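Local structure of A putative transcriptional regulator (Rhodococcus sp., 2HKU) at residues Gly93-Thr96 and Glu97-Gly101; Ala195-Phe198 and Ala199-Gln202; Thr149-Arg152 and Thr153-Leu157. The protein probably acts as a dimeric TetR-family transcriptional regulator that binds regulatory DNA through a helix-turn-helix domain. One frame throughout, in Å; residues are numbered along the deposited sequence.

Contact 1: Gly93-Thr96 and Glu97-Gly101; sequences GDYT and EKLVG
T96 and V100 stand side by side one turn apart on the helix, pointing the same way, their CG2 methyls 4.1 Å apart. V100 CG2 also lies 3.1 Å from T96 O, the carbonyl that accepts the backbone N-H of V100 in a nearly straight bond (169°). T96 sets its methyl there by holding CG2 anti to the backbone N, while OG1, turned back beside that nitrogen (chi1 -45°), hydrogen-bonds to V92 O in the preceding turn. A second close pair is Y95 and L99: L99 CD1 rests against the ring at CE2, 3.8 Å away, and the L99 N-H reaches Y95 O at 2.7 Å. These four residues make up the closely packed flank. The other flank is more open and polar. D94 OD1 meets the aliphatic end of K98, at CE (3.1 Å), but K98 bends at its last torsion and NZ stays 4.2 Å from OD1, beyond a salt bridge, so the two opposite charges probably attract only loosely. E97 leans back over the preceding turn, its OE2 3.4 Å from G93 O, two acceptors that cannot bond to each other. In the fold the closely packed flank faces protein: Y95 lies on A145 and L146 of helix 125-152, and its OH and T149 OG1 share a weak hydrogen bond; L99 touches helices 63-87 and 161-181, and T96 and V100 meet helix 190-201.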
loop_
_atom_site.group_PDB
_atom_site.type_symbol
_atom_site.label_atom_id
_atom_site.label_comp_id
_atom_site.label_asym_id
_atom_site.label_seq_id
_atom_site.Cartn_x
_atom_site.Cartn_y
_atom_site.Cartn_z
ATOM N N GLY A 93 22.944 1.099 11.546
ATOM C CA GLY A 93 21.744 1.790 11.985
ATOM C C GLY A 93 21.544 2.900 11.008
ATOM O O GLY A 93 20.432 3.203 10.595
ATOM N N ASP A 94 22.651 3.479 10.579
ATOM C CA ASP A 94 22.632 4.634 9.709
ATOM C C ASP A 94 22.360 4.291 8.224
ATOM O O ASP A 94 21.917 5.127 7.448
ATOM C CB ASP A 94 23.996 5.227 9.755
ATOM C CG ASP A 94 23.964 6.689 9.814
ATOM O OD1 ASP A 94 23.596 7.247 8.768
ATOM O OD2 ASP A 94 24.306 7.269 10.905
ATOM N N TYR A 95 22.734 3.087 7.844
ATOM C CA TYR A 95 22.487 2.575 6.498
ATOM C C TYR A 95 20.971 2.405 6.344
ATOM O O TYR A 95 20.402 2.865 5.360
ATOM C CB TYR A 95 23.185 1.242 6.391
ATOM C CG TYR A 95 22.898 0.397 5.180
ATOM C CD1 TYR A 95 23.805 0.333 4.115
ATOM C CD2 TYR A 95 21.748 -0.405 5.129
ATOM C CE1 TYR A 95 23.554 -0.461 3.027
ATOM C CE2 TYR A 95 21.474 -1.181 4.055
ATOM C CZ TYR A 95 22.372 -1.239 3.006
ATOM O OH TYR A 95 22.093 -2.061 1.940
ATOM N N THR A 96 20.375 1.733 7.334
ATOM C CA THR A 96 18.951 1.573 7.445
ATOM C C THR A 96 18.178 2.857 7.491
ATOM O O THR A 96 17.160 2.932 6.815
ATOM C CB THR A 96 18.591 0.652 8.552
ATOM O OG1 THR A 96 19.448 -0.471 8.460
ATOM C CG2 THR A 96 17.102 0.151 8.419
ATOM N N GLU A 97 18.668 3.891 8.204
ATOM C CA GLU A 97 17.969 5.197 8.296
ATOM C C GLU A 97 17.981 5.908 6.975
ATOM O O GLU A 97 17.034 6.575 6.502
ATOM C CB GLU A 97 18.666 6.126 9.366
ATOM C CG GLU A 97 18.218 5.978 10.803
ATOM C CD GLU A 97 19.248 6.522 11.858
ATOM O OE1 GLU A 97 19.605 7.719 11.743
ATOM O OE2 GLU A 97 19.692 5.754 12.782
ATOM N N LYS A 98 19.136 5.806 6.356
ATOM C CA LYS A 98 19.353 6.374 5.074
ATOM C C LYS A 98 18.470 5.617 4.023
ATOM O O LYS A 98 17.858 6.206 3.206
ATOM C CB LYS A 98 20.841 6.206 4.749
ATOM C CG LYS A 98 21.730 7.454 5.085
ATOM C CD LYS A 98 23.254 6.980 5.196
ATOM C CE LYS A 98 24.121 8.117 5.853
ATOM N NZ LYS A 98 23.892 9.332 5.105
ATOM N N LEU A 99 18.486 4.316 4.044
ATOM C CA LEU A 99 17.739 3.587 3.016
ATOM C C LEU A 99 16.232 3.915 3.180
ATOM O O LEU A 99 15.628 4.399 2.280
ATOM C CB LEU A 99 18.076 2.125 3.082
ATOM C CG LEU A 99 17.728 1.253 1.843
ATOM C CD1 LEU A 99 18.531 -0.050 1.928
ATOM C CD2 LEU A 99 16.236 0.934 1.844
ATOM N N VAL A 100 15.705 3.774 4.384
ATOM C CA VAL A 100 14.247 4.008 4.687
ATOM C C VAL A 100 13.870 5.432 4.526
ATOM O O VAL A 100 12.905 5.790 3.846
ATOM C CB VAL A 100 13.936 3.457 6.125
ATOM C CG1 VAL A 100 12.511 3.703 6.518
ATOM C CG2 VAL A 100 14.244 2.009 6.169
ATOM N N GLY A 101 14.692 6.332 5.090
ATOM C CA GLY A 101 14.489 7.754 4.826
ATOM C C GLY A 101 14.442 8.157 3.390
ATOM O O GLY A 101 13.710 9.076 3.047
#

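Contact 2: Ala195-Phe198 and Ala199-Gln202; sequences AVIF and ANLQ
I197 and L201 pack one turn apart, with I197 CG2 against L201 CD1 at 3.6 Å. I197 keeps CG1 beside its backbone N and CG2 anti to it (chi1 -63°), which aims the shorter branch at the next turn. L201 CG lies 3.4 Å from I197 O, the carbonyl that takes the L201 N-H. On the adjoining face V196 and N200 run alongside each other: the flat amide comes up to V196 CG1, with OD1 3.9 Å away. N200 CG sits 3.3 Å from V196 O, but ND2 is badly aligned for a bond to that oxygen; it is the backbone N-H of N200 that bonds to it, at 2.8 Å. Next to V196 and N200, on the side turned from I197, A199 puts its CB 3.6 Å from both A195 O and V196 O. The helix is ending here: Q202 N still bonds to F198 O (2.9 Å), yet Q202 itself has turned to positive phi. Farther out, I197 is covered by F168, A171 and L175 of helix 161-181. V196, A199 and N200 face the second subunit, where K166, V163 and A167 of that other chain pack on them. With an alanine here in place of N200 the amide is gone, which is likely to leave a gap beside V196 CG1 and against A167 of the second subunit. Helix 190-201 thus lies beside its own helix 161-181 and against that of its mate, an arrangement consistent with the four-helix dimer interface common in TetR-family regulators.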
loop_
_atom_site.group_PDB
_atom_site.type_symbol
_atom_site.label_atom_id
_atom_site.label_comp_id
_atom_site.label_asym_id
_atom_site.label_seq_id
_atom_site.Cartn_x
_atom_site.Cartn_y
_atom_site.Cartn_z
ATOM N N ALA A 195 9.928 5.080 11.882
ATOM C CA ALA A 195 9.880 4.295 13.122
ATOM C C ALA A 195 9.105 2.959 12.981
ATOM O O ALA A 195 9.409 1.976 13.638
ATOM C CB ALA A 195 9.293 5.139 14.271
ATOM N N VAL A 196 8.090 2.908 12.128
ATOM C CA VAL A 196 7.371 1.589 11.928
ATOM C C VAL A 196 8.408 0.593 11.296
ATOM O O VAL A 196 8.498 -0.541 11.720
ATOM C CB VAL A 196 6.082 1.751 10.997
ATOM C CG1 VAL A 196 5.661 0.446 10.405
ATOM C CG2 VAL A 196 4.856 2.485 11.758
ATOM N N ILE A 197 9.192 1.032 10.308
ATOM C CA ILE A 197 10.166 0.089 9.658
ATOM C C ILE A 197 11.187 -0.363 10.700
ATOM O O ILE A 197 11.412 -1.562 10.842
ATOM C CB ILE A 197 10.884 0.665 8.433
ATOM C CG1 ILE A 197 9.938 1.017 7.253
ATOM C CG2 ILE A 197 12.031 -0.297 7.934
ATOM C CD1 ILE A 197 9.243 -0.199 6.590
ATOM N N PHE A 198 11.737 0.592 11.488
ATOM C CA PHE A 198 12.554 0.164 12.665
ATOM C C PHE A 198 11.937 -0.835 13.651
ATOM O O PHE A 198 12.616 -1.774 14.107
ATOM C CB PHE A 198 13.208 1.379 13.330
ATOM C CG PHE A 198 14.343 1.928 12.517
ATOM C CD1 PHE A 198 15.600 1.297 12.557
ATOM C CD2 PHE A 198 14.172 3.010 11.692
ATOM C CE1 PHE A 198 16.684 1.754 11.795
ATOM C CE2 PHE A 198 15.243 3.502 10.896
ATOM C CZ PHE A 198 16.504 2.859 10.963
ATOM N N ALA A 199 10.657 -0.652 14.009
ATOM C CA ALA A 199 9.954 -1.631 14.807
ATOM C C ALA A 199 9.734 -2.932 14.099
ATOM O O ALA A 199 9.734 -3.997 14.759
ATOM C CB ALA A 199 8.601 -1.065 15.309
ATOM N N ASN A 200 9.544 -2.905 12.766
ATOM C CA ASN A 200 9.396 -4.168 12.012
ATOM C C ASN A 200 10.708 -4.985 12.004
ATOM O O ASN A 200 10.669 -6.179 12.025
ATOM C CB ASN A 200 9.017 -3.894 10.528
ATOM C CG ASN A 200 7.578 -3.390 10.346
ATOM O OD1 ASN A 200 7.208 -2.923 9.256
ATOM N ND2 ASN A 200 6.793 -3.473 11.360
ATOM N N LEU A 201 11.848 -4.297 11.899
ATOM C CA LEU A 201 13.169 -4.953 11.752
ATOM C C LEU A 201 13.754 -5.336 13.122
ATOM O O LEU A 201 14.469 -6.330 13.210
ATOM C CB LEU A 201 14.115 -4.024 11.019
ATOM C CG LEU A 201 13.709 -3.758 9.556
ATOM C CD1 LEU A 201 14.545 -2.678 8.933
ATOM C CD2 LEU A 201 13.846 -5.091 8.802
ATOM N N GLN A 202 13.422 -4.537 14.155
ATOM C CA GLN A 202 13.897 -4.687 15.557
ATOM C C GLN A 202 15.411 -5.082 15.558
ATOM O O GLN A 202 15.752 -6.216 15.807
ATOM C CB GLN A 202 13.015 -5.714 16.262
ATOM C CG GLN A 202 12.789 -5.450 17.742
ATOM C CD GLN A 202 12.191 -4.042 18.012
ATOM O OE1 GLN A 202 12.924 -3.127 18.425
ATOM N NE2 GLN A 202 10.871 -3.864 17.754
#

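Contact 3: Thr149-Arg152 and Thr153-Leu157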
loop_
_atom_site.group_PDB
_atom_site.type_symbol
_atom_site.label_atom_id
_atom_site.label_comp_id
_atom_site.label_asym_id
_atom_site.label_seq_id
_atom_site.Cartn_x
_atom_site.Cartn_y
_atom_site.Cartn_z
ATOM N N THR A 149 22.998 -6.855 4.213
ATOM C CA THR A 149 23.663 -5.862 5.101
ATOM C C THR A 149 23.396 -6.208 6.628
ATOM O O THR A 149 24.335 -6.370 7.423
ATOM C CB THR A 149 23.314 -4.421 4.712
ATOM O OG1 THR A 149 23.813 -4.145 3.406
ATOM C CG2 THR A 149 23.989 -3.403 5.646
ATOM N N LEU A 150 22.131 -6.458 6.977
ATOM C CA LEU A 150 21.744 -6.906 8.297
ATOM C C LEU A 150 22.268 -8.267 8.706
ATOM O O LEU A 150 22.702 -8.449 9.843
ATOM C CB LEU A 150 20.199 -6.927 8.449
ATOM C CG LEU A 150 19.395 -5.630 8.322
ATOM C CD1 LEU A 150 17.871 -5.925 8.697
ATOM C CD2 LEU A 150 19.966 -4.509 9.163
HETATM N N MSE A 151 22.123 -9.276 7.848
HETATM C CA MSE A 151 22.525 -10.611 8.273
HETATM C C MSE A 151 24.041 -10.735 8.512
HETATM O O MSE A 151 24.441 -11.542 9.339
HETATM C CB MSE A 151 22.100 -11.698 7.298
HETATM C CG MSE A 151 20.612 -11.942 7.253
HETATM SE SE MSE A 151 20.306 -12.924 5.559
HETATM C CE MSE A 151 20.952 -14.701 6.154
ATOM N N ARG A 152 24.836 -9.963 7.770
ATOM C CA ARG A 152 26.279 -10.163 7.735
ATOM C C ARG A 152 26.802 -9.389 8.916
ATOM O O ARG A 152 27.837 -9.752 9.470
ATOM C CB ARG A 152 26.951 -9.729 6.410
ATOM C CG ARG A 152 27.057 -8.231 6.140
ATOM C CD ARG A 152 28.075 -7.938 5.054
ATOM N NE ARG A 152 27.911 -6.581 4.504
ATOM C CZ ARG A 152 28.547 -5.488 4.935
ATOM N NH1 ARG A 152 29.411 -5.546 5.966
ATOM N NH2 ARG A 152 28.310 -4.313 4.346
ATOM N N THR A 153 26.078 -8.331 9.315
ATOM C CA THR A 153 26.441 -7.601 10.539
ATOM C C THR A 153 25.866 -8.155 11.838
ATOM O O THR A 153 26.112 -7.562 12.875
ATOM C CB THR A 153 26.312 -6.073 10.438
ATOM O OG1 THR A 153 24.943 -5.702 10.301
ATOM C CG2 THR A 153 27.063 -5.560 9.245
ATOM N N GLY A 154 25.207 -9.319 11.830
ATOM C CA GLY A 154 24.699 -9.927 13.073
ATOM C C GLY A 154 23.180 -10.201 13.269
ATOM O O GLY A 154 22.748 -11.023 14.138
ATOM N N TRP A 155 22.345 -9.555 12.450
ATOM C CA TRP A 155 20.871 -9.653 12.629
ATOM C C TRP A 155 20.305 -11.056 12.296
ATOM O O TRP A 155 20.725 -11.675 11.318
ATOM C CB TRP A 155 20.248 -8.479 11.811
ATOM C CG TRP A 155 18.759 -8.321 11.775
ATOM C CD1 TRP A 155 17.951 -7.574 12.639
ATOM C CD2 TRP A 155 17.873 -8.863 10.764
ATOM N NE1 TRP A 155 16.638 -7.655 12.217
ATOM C CE2 TRP A 155 16.562 -8.422 11.076
ATOM C CE3 TRP A 155 18.070 -9.691 9.639
ATOM C CZ2 TRP A 155 15.448 -8.801 10.312
ATOM C CZ3 TRP A 155 16.961 -10.047 8.862
ATOM C CH2 TRP A 155 15.665 -9.609 9.217
ATOM N N GLN A 156 19.418 -11.587 13.136
ATOM C CA GLN A 156 18.819 -12.857 12.897
ATOM C C GLN A 156 17.508 -12.739 12.076
ATOM O O GLN A 156 16.540 -12.068 12.518
ATOM C CB GLN A 156 18.425 -13.561 14.202
ATOM C CG GLN A 156 19.566 -13.920 15.189
ATOM C CD GLN A 156 20.631 -14.780 14.552
ATOM O OE1 GLN A 156 20.482 -16.025 14.454
ATOM N NE2 GLN A 156 21.713 -14.125 14.078
ATOM N N LEU A 157 17.472 -13.417 10.918
ATOM C CA LEU A 157 16.229 -13.697 10.189
ATOM C C LEU A 157 15.199 -14.220 11.153
ATOM O O LEU A 157 15.499 -15.039 12.045
ATOM C CB LEU A 157 16.463 -14.793 9.164
ATOM C CG LEU A 157 16.667 -14.648 7.644
ATOM C CD1 LEU A 157 16.958 -13.257 7.065
ATOM C CD2 LEU A 157 17.696 -15.672 7.169
#
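L150 and W155 close a Schellman motif at the C-terminal end of helix 125-152, the leucine methyl laid on the flat of the indole. L150 CD1 sits over the six-membered ring, 3.7 Å from its centroid and 17° off the normal, a CH-pi contact. W155 holds CG anti to the backbone N (chi1 179°), which sets the ring against L150. The motif's backbone bonds fix this pairing: W155 N reaches back to L150 O at 2.9 Å, and inside that loop G154 N makes a weak bond to M151 O. G154 has a phi of 120°, where a CB would jam against the carbonyl of T153. M151, a selenomethionine, instead approaches the indole at its edge, CG being 4.1 Å from W155 CE3. Beyond CG its chain bends across L157: SE lies 3.7 Å from L157 CD1 and CE 3.5 Å from CD2, the two side chains crossing at a slant. On its far rim the indole spends NE1 on L201 O, which ties this turn to the end of helix 190-201. At the start of the turn T149 O is gripped twice by T153, whose N (3.2 Å) and OG1 (3.0 Å) reach it from opposite faces of the carbonyl plane.

Along the chain the order is contact 1 on helix 92-104, contact 3 where helix 125-152 ends, then contact 2 closing helix 190-201. All lie on one side of the chain's centre. The centres of contacts 1 and 2 are about 11 Å apart, and the centre of contact 3 lies about 15 Å from each. T96 is shared ground: its CG2 is 3.8 Å from both F198 CE1 and L201 CD1, and its OG1 is 4.1 Å from L150 CD2. Three helices far apart in sequence meet here in the C-terminal region, and of the three contacts only contact 2 also touches the second subunit.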